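Jasmonate-induced oxygenase 2 (Arabidopsis thaliana, PDB 6LSV) hydroxylates the defence hormone jasmonate to 12-hydroxyjasmonate with an iron(II) cofactor, consuming oxygen and 2-oxoglutarate and releasing succinate and carbon dioxide. Local coordinates at residues Q241-Q246 and T255-P260; N96-F101 and L237-V242; E170-L175 and L297-N302. All blocks are in the same frame, centred on the assembly; numbering follows the deposited sequence.

Interaction 1: Q241-Q246 and T255-P260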
loop_
_atom_site.group_PDB
_atom_site.type_symbol
_atom_site.label_atom_id
_atom_site.label_comp_id
_atom_site.label_asym_id
_atom_site.label_seq_id
_atom_site.Cartn_x
_atom_site.Cartn_y
_atom_site.Cartn_z
ATOM N N GLN A 241 16.352 3.551 -5.396
ATOM C CA GLN A 241 17.456 3.182 -6.276
ATOM C C GLN A 241 17.053 2.147 -7.320
ATOM O O GLN A 241 17.634 2.109 -8.407
ATOM C CB GLN A 241 18.634 2.642 -5.456
ATOM C CG GLN A 241 19.340 3.678 -4.591
ATOM C CD GLN A 241 20.108 4.707 -5.406
ATOM O OE1 GLN A 241 19.645 5.831 -5.604
ATOM N NE2 GLN A 241 21.289 4.324 -5.882
ATOM N N VAL A 242 16.081 1.295 -7.008
ATOM C CA VAL A 242 15.796 0.114 -7.817
ATOM C C VAL A 242 14.352 0.164 -8.292
ATOM O O VAL A 242 13.431 0.333 -7.485
ATOM C CB VAL A 242 16.062 -1.183 -7.033
ATOM C CG1 VAL A 242 16.212 -2.358 -7.987
ATOM C CG2 VAL A 242 17.296 -1.035 -6.159
ATOM N N PHE A 243 14.157 0.002 -9.596
ATOM C CA PHE A 243 12.811 -0.014 -10.150
ATOM C C PHE A 243 12.140 -1.351 -9.852
ATOM O O PHE A 243 12.803 -2.376 -9.672
ATOM C CB PHE A 243 12.845 0.238 -11.663
ATOM C CG PHE A 243 13.597 1.489 -12.069
ATOM C CD1 PHE A 243 13.648 2.598 -11.235
ATOM C CD2 PHE A 243 14.253 1.548 -13.290
ATOM C CE1 PHE A 243 14.341 3.739 -11.616
ATOM C CE2 PHE A 243 14.945 2.687 -13.675
ATOM C CZ PHE A 243 14.989 3.781 -12.836
ATOM N N GLY A 244 10.812 -1.331 -9.786
ATOM C CA GLY A 244 10.066 -2.548 -9.534
ATOM C C GLY A 244 8.572 -2.329 -9.434
ATOM O O GLY A 244 7.782 -3.222 -9.750
ATOM N N LEU A 245 8.170 -1.141 -8.992
ATOM C CA LEU A 245 6.752 -0.832 -8.875
ATOM C C LEU A 245 6.145 -0.623 -10.257
ATOM O O LEU A 245 6.695 0.107 -11.087
ATOM C CB LEU A 245 6.551 0.409 -8.011
ATOM C CG LEU A 245 5.143 0.996 -8.028
ATOM C CD1 LEU A 245 4.203 0.135 -7.203
ATOM C CD2 LEU A 245 5.165 2.418 -7.513
ATOM N N GLN A 246 5.007 -1.270 -10.502
ATOM C CA GLN A 246 4.311 -1.169 -11.776
ATOM C C GLN A 246 2.836 -0.897 -11.530
ATOM O O GLN A 246 2.217 -1.542 -10.680
ATOM C CB GLN A 246 4.480 -2.447 -12.605
ATOM C CG GLN A 246 5.915 -2.753 -12.988
ATOM C CD GLN A 246 6.004 -3.742 -14.127
ATOM O OE1 GLN A 246 5.286 -4.739 -14.150
ATOM N NE2 GLN A 246 6.885 -3.472 -15.085
ATOM N N THR A 255 6.195 0.512 -15.604
ATOM C CA THR A 255 7.150 0.602 -14.508
ATOM C C THR A 255 7.384 2.061 -14.134
ATOM O O THR A 255 7.633 2.903 -15.003
ATOM C CB THR A 255 8.470 -0.064 -14.893
ATOM O OG1 THR A 255 8.209 -1.378 -15.405
ATOM C CG2 THR A 255 9.388 -0.164 -13.688
ATOM N N VAL A 256 7.319 2.353 -12.838
ATOM C CA VAL A 256 7.355 3.716 -12.321
ATOM C C VAL A 256 8.784 4.056 -11.921
ATOM O O VAL A 256 9.386 3.367 -11.089
ATOM C CB VAL A 256 6.401 3.877 -11.128
ATOM C CG1 VAL A 256 6.691 5.166 -10.377
ATOM C CG2 VAL A 256 4.955 3.833 -11.597
ATOM N N LYS A 257 9.327 5.122 -12.504
ATOM C CA LYS A 257 10.623 5.638 -12.073
ATOM C C LYS A 257 10.429 6.552 -10.870
ATOM O O LYS A 257 9.774 7.593 -10.997
ATOM C CB LYS A 257 11.315 6.399 -13.196
ATOM C CG LYS A 257 12.540 7.166 -12.720
ATOM C CD LYS A 257 13.363 7.750 -13.857
ATOM C CE LYS A 257 12.593 7.817 -15.158
ATOM N NZ LYS A 257 13.207 8.818 -16.077
ATOM N N PRO A 258 10.969 6.215 -9.701
ATOM C CA PRO A 258 10.741 7.056 -8.523
ATOM C C PRO A 258 11.497 8.370 -8.627
ATOM O O PRO A 258 12.634 8.424 -9.102
ATOM C CB PRO A 258 11.265 6.194 -7.372
ATOM C CG PRO A 258 12.344 5.386 -8.006
ATOM C CD PRO A 258 11.857 5.078 -9.400
ATOM N N HIS A 259 10.842 9.437 -8.193
ATOM C CA HIS A 259 11.441 10.759 -8.120
ATOM C C HIS A 259 12.025 10.976 -6.726
ATOM O O HIS A 259 11.380 10.639 -5.730
ATOM C CB HIS A 259 10.404 11.837 -8.427
ATOM C CG HIS A 259 10.979 13.213 -8.567
ATOM N ND1 HIS A 259 11.338 13.747 -9.785
ATOM C CD2 HIS A 259 11.251 14.165 -7.643
ATOM C CE1 HIS A 259 11.812 14.968 -9.605
ATOM N NE2 HIS A 259 11.769 15.246 -8.315
ATOM N N PRO A 260 13.242 11.513 -6.651
ATOM C CA PRO A 260 13.926 11.650 -5.358
ATOM C C PRO A 260 13.092 12.381 -4.315
ATOM O O PRO A 260 12.611 13.494 -4.542
ATOM C CB PRO A 260 15.194 12.438 -5.709
ATOM C CG PRO A 260 15.086 12.796 -7.167
ATOM C CD PRO A 260 14.131 11.829 -7.776
HETATM O O HOH W 1 10.009 1.589 -9.487
#

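Interaction 2: N96-F101 and L237-V242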
loop_
_atom_site.group_PDB
_atom_site.type_symbol
_atom_site.label_atom_id
_atom_site.label_comp_id
_atom_site.label_asym_id
_atom_site.label_seq_id
_atom_site.Cartn_x
_atom_site.Cartn_y
_atom_site.Cartn_z
ATOM N N ASN A 96 16.731 2.345 7.939
ATOM C CA ASN A 96 16.419 1.617 9.165
ATOM C C ASN A 96 15.736 0.293 8.851
ATOM O O ASN A 96 16.114 -0.756 9.385
ATOM C CB ASN A 96 15.534 2.468 10.075
ATOM C CG ASN A 96 16.335 3.295 11.056
ATOM O OD1 ASN A 96 16.400 2.975 12.241
ATOM N ND2 ASN A 96 16.949 4.366 10.568
ATOM N N TRP A 97 14.723 0.322 7.983
ATOM C CA TRP A 97 14.031 -0.911 7.622
ATOM C C TRP A 97 14.929 -1.828 6.804
ATOM O O TRP A 97 14.918 -3.050 6.999
ATOM C CB TRP A 97 12.740 -0.590 6.868
ATOM C CG TRP A 97 11.612 -0.233 7.787
ATOM C CD1 TRP A 97 11.095 1.012 8.010
ATOM C CD2 TRP A 97 10.872 -1.129 8.623
ATOM N NE1 TRP A 97 10.076 0.943 8.932
ATOM C CE2 TRP A 97 9.921 -0.361 9.323
ATOM C CE3 TRP A 97 10.921 -2.508 8.845
ATOM C CZ2 TRP A 97 9.023 -0.927 10.224
ATOM C CZ3 TRP A 97 10.032 -3.065 9.742
ATOM C CH2 TRP A 97 9.096 -2.276 10.422
ATOM N N ARG A 98 15.720 -1.263 5.888
ATOM C CA ARG A 98 16.674 -2.081 5.147
ATOM C C ARG A 98 17.619 -2.808 6.094
ATOM O O ARG A 98 17.935 -3.985 5.885
ATOM C CB ARG A 98 17.463 -1.220 4.162
ATOM C CG ARG A 98 18.376 -2.031 3.256
ATOM C CD ARG A 98 19.437 -1.168 2.588
ATOM N NE ARG A 98 18.882 -0.015 1.878
ATOM C CZ ARG A 98 18.195 -0.091 0.742
ATOM N NH1 ARG A 98 17.963 -1.273 0.180
ATOM N NH2 ARG A 98 17.737 1.015 0.170
ATOM N N GLU A 99 18.072 -2.122 7.147
ATOM C CA GLU A 99 18.930 -2.758 8.142
ATOM C C GLU A 99 18.191 -3.878 8.866
ATOM O O GLU A 99 18.772 -4.933 9.152
ATOM C CB GLU A 99 19.438 -1.711 9.133
ATOM C CG GLU A 99 20.140 -2.273 10.363
ATOM C CD GLU A 99 21.457 -2.959 10.031
ATOM O OE1 GLU A 99 22.463 -2.246 9.821
ATOM O OE2 GLU A 99 21.486 -4.209 9.988
ATOM N N PHE A 100 16.908 -3.667 9.166
ATOM C CA PHE A 100 16.111 -4.715 9.797
ATOM C C PHE A 100 16.047 -5.959 8.918
ATOM O O PHE A 100 16.211 -7.084 9.401
ATOM C CB PHE A 100 14.706 -4.193 10.097
ATOM C CG PHE A 100 13.758 -5.252 10.588
ATOM C CD1 PHE A 100 13.792 -5.674 11.908
ATOM C CD2 PHE A 100 12.833 -5.825 9.730
ATOM C CE1 PHE A 100 12.923 -6.649 12.362
ATOM C CE2 PHE A 100 11.961 -6.801 10.178
ATOM C CZ PHE A 100 12.005 -7.212 11.497
ATOM N N PHE A 101 15.821 -5.773 7.618
ATOM C CA PHE A 101 15.702 -6.911 6.718
ATOM C C PHE A 101 17.047 -7.517 6.342
ATOM O O PHE A 101 17.080 -8.650 5.850
ATOM C CB PHE A 101 14.936 -6.503 5.459
ATOM C CG PHE A 101 13.458 -6.355 5.678
ATOM C CD1 PHE A 101 12.665 -7.469 5.904
ATOM C CD2 PHE A 101 12.863 -5.101 5.669
ATOM C CE1 PHE A 101 11.301 -7.341 6.111
ATOM C CE2 PHE A 101 11.498 -4.964 5.875
ATOM C CZ PHE A 101 10.717 -6.087 6.097
ATOM N N LEU A 237 6.450 5.125 -0.317
ATOM C CA LEU A 237 7.839 5.534 -0.501
ATOM C C LEU A 237 8.561 4.394 -1.203
ATOM O O LEU A 237 9.063 3.471 -0.548
ATOM C CB LEU A 237 8.513 5.870 0.830
ATOM C CG LEU A 237 9.962 6.352 0.711
ATOM C CD1 LEU A 237 10.082 7.428 -0.360
ATOM C CD2 LEU A 237 10.484 6.865 2.047
ATOM N N PRO A 238 8.621 4.394 -2.528
ATOM C CA PRO A 238 9.273 3.293 -3.236
ATOM C C PRO A 238 10.786 3.384 -3.120
ATOM O O PRO A 238 11.352 4.429 -2.799
ATOM C CB PRO A 238 8.814 3.477 -4.687
ATOM C CG PRO A 238 8.520 4.932 -4.806
ATOM C CD PRO A 238 8.088 5.417 -3.447
ATOM N N ASP A 239 11.431 2.253 -3.389
ATOM C CA ASP A 239 12.880 2.165 -3.271
ATOM C C ASP A 239 13.544 3.218 -4.149
ATOM O O ASP A 239 13.312 3.272 -5.360
ATOM C CB ASP A 239 13.351 0.762 -3.653
ATOM C CG ASP A 239 14.794 0.505 -3.258
ATOM O OD1 ASP A 239 15.699 1.011 -3.957
ATOM O OD2 ASP A 239 15.021 -0.192 -2.243
ATOM N N ASP A 240 14.371 4.058 -3.528
ATOM C CA ASP A 240 14.967 5.205 -4.197
ATOM C C ASP A 240 16.018 4.832 -5.231
ATOM O O ASP A 240 16.538 5.738 -5.891
ATOM C CB ASP A 240 15.598 6.133 -3.161
ATOM C CG ASP A 240 16.920 5.602 -2.638
ATOM O OD1 ASP A 240 16.969 4.425 -2.218
ATOM O OD2 ASP A 240 17.913 6.361 -2.657
ATOM N N GLN A 241 16.352 3.551 -5.396
ATOM C CA GLN A 241 17.456 3.182 -6.276
ATOM C C GLN A 241 17.053 2.147 -7.320
ATOM O O GLN A 241 17.634 2.109 -8.407
ATOM C CB GLN A 241 18.634 2.642 -5.456
ATOM C CG GLN A 241 19.340 3.678 -4.591
ATOM C CD GLN A 241 20.108 4.707 -5.406
ATOM O OE1 GLN A 241 19.645 5.831 -5.604
ATOM N NE2 GLN A 241 21.289 4.324 -5.882
ATOM N N VAL A 242 16.081 1.295 -7.008
ATOM C CA VAL A 242 15.796 0.114 -7.817
ATOM C C VAL A 242 14.352 0.164 -8.292
ATOM O O VAL A 242 13.431 0.333 -7.485
ATOM C CB VAL A 242 16.062 -1.183 -7.033
ATOM C CG1 VAL A 242 16.212 -2.358 -7.987
ATOM C CG2 VAL A 242 17.296 -1.035 -6.159
#

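Interaction 3: E170-L175 and L297-N302. With AKG (2-oxoglutaric acid), chain C; JAA ({(1R,2R)-3-oxo-2-[(2Z)-pent-2-en-1-yl]cyclopentyl}acetic acid), chain D.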
loop_
_atom_site.group_PDB
_atom_site.type_symbol
_atom_site.label_atom_id
_atom_site.label_comp_id
_atom_site.label_asym_id
_atom_site.label_seq_id
_atom_site.Cartn_x
_atom_site.Cartn_y
_atom_site.Cartn_z
ATOM N N GLU A 170 3.971 9.971 12.238
ATOM C CA GLU A 170 3.395 11.265 12.589
ATOM C C GLU A 170 3.369 12.201 11.389
ATOM O O GLU A 170 2.372 12.894 11.150
ATOM C CB GLU A 170 4.189 11.898 13.731
ATOM C CG GLU A 170 3.504 11.870 15.080
ATOM C CD GLU A 170 4.166 12.803 16.070
ATOM O OE1 GLU A 170 3.925 14.026 15.986
ATOM O OE2 GLU A 170 4.941 12.315 16.922
ATOM N N GLU A 171 4.459 12.237 10.622
ATOM C CA GLU A 171 4.549 13.168 9.504
ATOM C C GLU A 171 3.591 12.788 8.383
ATOM O O GLU A 171 2.993 13.664 7.748
ATOM C CB GLU A 171 5.987 13.221 8.988
ATOM C CG GLU A 171 6.954 13.925 9.924
ATOM C CD GLU A 171 6.586 15.379 10.154
ATOM O OE1 GLU A 171 6.205 15.724 11.293
ATOM O OE2 GLU A 171 6.671 16.174 9.193
ATOM N N LEU A 172 3.429 11.489 8.127
ATOM C CA LEU A 172 2.564 11.057 7.034
ATOM C C LEU A 172 1.090 11.135 7.410
ATOM O O LEU A 172 0.238 11.274 6.526
ATOM C CB LEU A 172 2.942 9.642 6.592
ATOM C CG LEU A 172 3.942 9.595 5.429
ATOM C CD1 LEU A 172 5.276 10.216 5.817
ATOM C CD2 LEU A 172 4.154 8.186 4.940
ATOM N N VAL A 173 0.766 11.057 8.702
ATOM C CA VAL A 173 -0.600 11.343 9.134
ATOM C C VAL A 173 -0.947 12.800 8.847
ATOM O O VAL A 173 -2.041 13.110 8.356
ATOM C CB VAL A 173 -0.772 10.995 10.625
ATOM C CG1 VAL A 173 -2.005 11.679 11.203
ATOM C CG2 VAL A 173 -0.866 9.486 10.812
ATOM N N LYS A 174 -0.012 13.715 9.127
ATOM C CA LYS A 174 -0.226 15.128 8.824
ATOM C C LYS A 174 -0.359 15.357 7.322
ATOM O O LYS A 174 -1.238 16.098 6.868
ATOM C CB LYS A 174 0.925 15.967 9.384
ATOM C CG LYS A 174 0.944 16.099 10.897
ATOM C CD LYS A 174 2.137 16.923 11.359
ATOM C CE LYS A 174 2.347 16.799 12.861
ATOM N NZ LYS A 174 3.790 16.690 13.223
ATOM N N LEU A 175 0.525 14.738 6.538
ATOM C CA LEU A 175 0.474 14.896 5.090
ATOM C C LEU A 175 -0.834 14.358 4.522
ATOM O O LEU A 175 -1.408 14.948 3.600
ATOM C CB LEU A 175 1.674 14.193 4.453
ATOM C CG LEU A 175 1.690 14.001 2.934
ATOM C CD1 LEU A 175 1.592 15.341 2.206
ATOM C CD2 LEU A 175 2.935 13.234 2.509
ATOM N N LEU A 297 8.071 1.396 1.426
ATOM C CA LEU A 297 7.290 1.689 2.620
ATOM C C LEU A 297 5.891 2.114 2.198
ATOM O O LEU A 297 5.730 3.099 1.470
ATOM C CB LEU A 297 7.959 2.779 3.460
ATOM C CG LEU A 297 9.155 2.403 4.345
ATOM C CD1 LEU A 297 10.386 2.030 3.531
ATOM C CD2 LEU A 297 9.477 3.540 5.297
ATOM N N ALA A 298 4.886 1.373 2.657
ATOM C CA ALA A 298 3.491 1.625 2.318
ATOM C C ALA A 298 2.765 2.099 3.569
ATOM O O ALA A 298 2.528 1.315 4.494
ATOM C CB ALA A 298 2.834 0.373 1.741
ATOM N N PHE A 299 2.415 3.379 3.593
ATOM C CA PHE A 299 1.625 3.963 4.667
ATOM C C PHE A 299 0.164 3.987 4.240
ATOM O O PHE A 299 -0.165 4.503 3.166
ATOM C CB PHE A 299 2.130 5.372 4.987
ATOM C CG PHE A 299 1.290 6.120 5.984
ATOM C CD1 PHE A 299 0.270 6.958 5.562
ATOM C CD2 PHE A 299 1.539 6.004 7.343
ATOM C CE1 PHE A 299 -0.500 7.653 6.476
ATOM C CE2 PHE A 299 0.773 6.696 8.261
ATOM C CZ PHE A 299 -0.248 7.520 7.826
ATOM N N PHE A 300 -0.706 3.419 5.071
ATOM C CA PHE A 300 -2.129 3.311 4.771
ATOM C C PHE A 300 -2.904 4.285 5.649
ATOM O O PHE A 300 -2.808 4.231 6.879
ATOM C CB PHE A 300 -2.630 1.882 4.986
ATOM C CG PHE A 300 -1.869 0.843 4.211
ATOM C CD1 PHE A 300 -1.852 0.856 2.823
ATOM C CD2 PHE A 300 -1.175 -0.153 4.875
ATOM C CE1 PHE A 300 -1.151 -0.111 2.113
ATOM C CE2 PHE A 300 -0.480 -1.118 4.174
ATOM C CZ PHE A 300 -0.468 -1.097 2.790
ATOM N N TYR A 301 -3.666 5.170 5.012
ATOM C CA TYR A 301 -4.536 6.123 5.695
ATOM C C TYR A 301 -5.974 5.656 5.496
ATOM O O TYR A 301 -6.505 5.714 4.381
ATOM C CB TYR A 301 -4.320 7.533 5.151
ATOM C CG TYR A 301 -4.925 8.631 5.990
ATOM C CD1 TYR A 301 -4.318 9.048 7.169
ATOM C CD2 TYR A 301 -6.094 9.264 5.595
ATOM C CE1 TYR A 301 -4.862 10.067 7.930
ATOM C CE2 TYR A 301 -6.648 10.278 6.352
ATOM C CZ TYR A 301 -6.030 10.673 7.519
ATOM O OH TYR A 301 -6.582 11.682 8.273
ATOM N N ASN A 302 -6.604 5.197 6.573
ATOM C CA ASN A 302 -7.846 4.465 6.416
ATOM C C ASN A 302 -8.982 5.121 7.188
ATOM O O ASN A 302 -8.748 5.813 8.183
ATOM C CB ASN A 302 -7.676 3.019 6.896
ATOM C CG ASN A 302 -6.623 2.267 6.109
ATOM O OD1 ASN A 302 -6.473 2.467 4.904
ATOM N ND2 ASN A 302 -5.881 1.402 6.789
HETATM C C1 AKG C . 2.361 -1.955 -1.463
HETATM O O1 AKG C . 1.441 -1.106 -1.357
HETATM O O2 AKG C . 2.529 -2.799 -0.540
HETATM C C2 AKG C . 3.240 -1.963 -2.719
HETATM O O5 AKG C . 2.728 -2.164 -3.769
HETATM C C3 AKG C . 4.754 -1.720 -2.658
HETATM C C4 AKG C . 5.184 -0.920 -3.891
HETATM C C5 AKG C . 6.694 -1.024 -4.116
HETATM O O3 AKG C . 7.330 -0.091 -4.674
HETATM O O4 AKG C . 7.303 -2.057 -3.742
HETATM O O01 JAA D . -0.375 -6.601 4.775
HETATM O O02 JAA D . -5.464 -3.173 6.462
HETATM O O03 JAA D . -6.349 -5.148 6.677
HETATM C C04 JAA D . -3.352 -5.136 5.417
HETATM C C05 JAA D . -2.405 -5.823 4.286
HETATM C C06 JAA D . -3.376 -6.184 6.561
HETATM C C07 JAA D . -2.326 -7.048 6.315
HETATM C C08 JAA D . -1.530 -6.461 5.007
HETATM C C09 JAA D . -1.698 -4.730 3.371
HETATM C C10 JAA D . -4.675 -4.893 4.940
HETATM C C11 JAA D . -2.596 -4.373 2.186
HETATM C C12 JAA D . -5.545 -4.375 6.090
HETATM C C13 JAA D . -2.137 -4.344 0.949
HETATM C C14 JAA D . -0.679 -4.673 0.636
HETATM C C15 JAA D . -0.619 -5.742 -0.454
#

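Interaction 1: Q241-Q246 and T255-P260
Leu245 and Val256 meet on the buried side of this contact, their side chains running alongside one another in the same sense. Leu245 CG lies anti to the backbone N (chi1 169°), and its branch CD2 comes 4.1 Å from Val256 CB; Ile264 of strand 263-267 touches both residues. Beside this apolar pair the backbones are joined directly: Val256 N donates to Leu245 O at 2.9 Å, a nearly straight bond (167° at the hydrogen), and the same oxygen receives a CA-H contact from Thr255. One step along, Gln246 and Thr255 form a non-hydrogen-bonded antiparallel pair, CA to CA 4.3 Å. This is the open end of a beta-hairpin made by strands 245-248 and 253-255, part of the smaller sheet of the double-stranded beta-helix common to 2-oxoglutarate oxygenases. The third strand, 284-286, carries the iron ligand His284, and Leu245 itself touches 2-oxoglutarate. In the pair, Gln246 NE2 donates to Thr255 OG1, though the modelled length is too short to be trusted, while Gln246 OE1 accepts from Arg285. Past the hairpin the two chains diverge, and a water takes over, accepting from Gly244 N at 3.0 Å and donating to Val256 O. The outer side is more open to solvent. There the exposed Phe243 ring lies crosswise to Pro258, with CD1 3.6 Å from Pro258 CD, and alongside the start of the Lys257 chain, Phe243 CE1 4.0 Å from Lys257 CG. The lysine chain then bends off, carrying NZ to Asn44 OD1.

Interaction 2: N96-F101 and L237-V242
Arg98 reaches out from helix 87-102 toward Asp239, and charge attraction joins the two segments: the closest atoms, Arg98 NH2 and Asp239 OD2, are 3.8 Å apart, a long salt bridge. The carboxylate oxygen lies at the guanidinium edge, near its plane, but the two planes are turned 76° against each other, so the groups do not pair flat. Arg98 CG sits anti to the backbone N (chi1 -174°), which sends the chain out from the helix before it bends at chi3. Its firmer partners are Glu95, which pairs with NE, and Glu293, which pairs with NH1. Asp240 OD1, 4.2 Å from Arg98 NH2, adds a second negative charge near the guanidinium plane, out beyond NH2 and past salt-bridge distance.

Hydrogen bonding holds the aspartate itself. Asp239 OD1 accepts from Gln241 N at 3.0 Å and from Val242 N at 3.1 Å; the two donors approach from opposite faces of the carboxylate plane. Asp239 OD2 takes the backbone N-H of Val295, so both oxygens are engaged within the protein and the group's rotation is fixed.

The two bonds to OD1 make an Asx turn extended to an Asx motif, here shaping the loop that leaves strand 233-237 of the jelly-roll core just after Pro238 of the 2-oxoglutarate pocket.

Interaction 3: E170-L175 and L297-N302
Helix 170-175 passes obliquely over strand 297-302, the two directions 49° apart and the axes 9.5 Å from each other at closest approach, bringing Leu172 and Val173 down on Phe299. The aromatic ring is the centre of the contact. Leu172 CB stands almost exactly on the ring normal, 3.7 Å from the centroid of Phe299, a CH-pi contact over one face. The two side chains run antiparallel to one another, so that the leucine branch CD2 ends against the base of its neighbour, 3.5 Å from Phe299 CB. Phe299 CG is anti to the backbone N (chi1 174°), and with chi2 at -93° the ring is set to offer this face to the leucine. Val173 comes from a different side: its CG2 meets the ring edge, 3.6 Å from Phe299 CZ. Ser176 and Ala205 also touch the Phe299 side chain. This is the outer surface of the large sheet in the jelly-roll core, covered by the long helix 161-186; near the start of strand 294-302 lie Arg294 and Ser296, the two 2-oxoglutarate-binding residues of the family's RXS motif. Neighbouring residues of the strand face the active site instead. Ala298 CB lies 3.7 Å from 2-oxoglutarate O1, and Phe300 CZ lies 3.9 Å from jasmonate C09. Farther along, Tyr301 is also directed at the helix, where its CE1 comes only loosely near Val173 O, at 4.2 Å; its hydroxyl is hydrogen-bonded to Gln195. On the helix face turned from the strand, Lys174 NZ joins Glu171 OE1 by a weak hydrogen bond that is part of a salt bridge, and Glu170 OE1 by a longer ion pair.

In the fold
From the N terminus, helix segment 96-101 comes first and waits until 237-242 for its partner, so interaction 2 ties an N-terminal helix to the loop after strand 233-237. Before the chain returns to that partner, 170-175 opens interaction 3, which ends only at 297-302; the two loops therefore cross. Interaction 1 starts where interaction 2 ends, sharing Gln241 and Val242, and its short loop nests inside that of interaction 3. Pro258 packs on Pro238 and the backbone of Asp239, linking interactions 1 and 2. Interactions 2 and 3 join through the sheet, by the Leu237-Leu297 backbone hydrogen bond, and through Trp97 against Leu297. Interactions 1 and 3 do not touch.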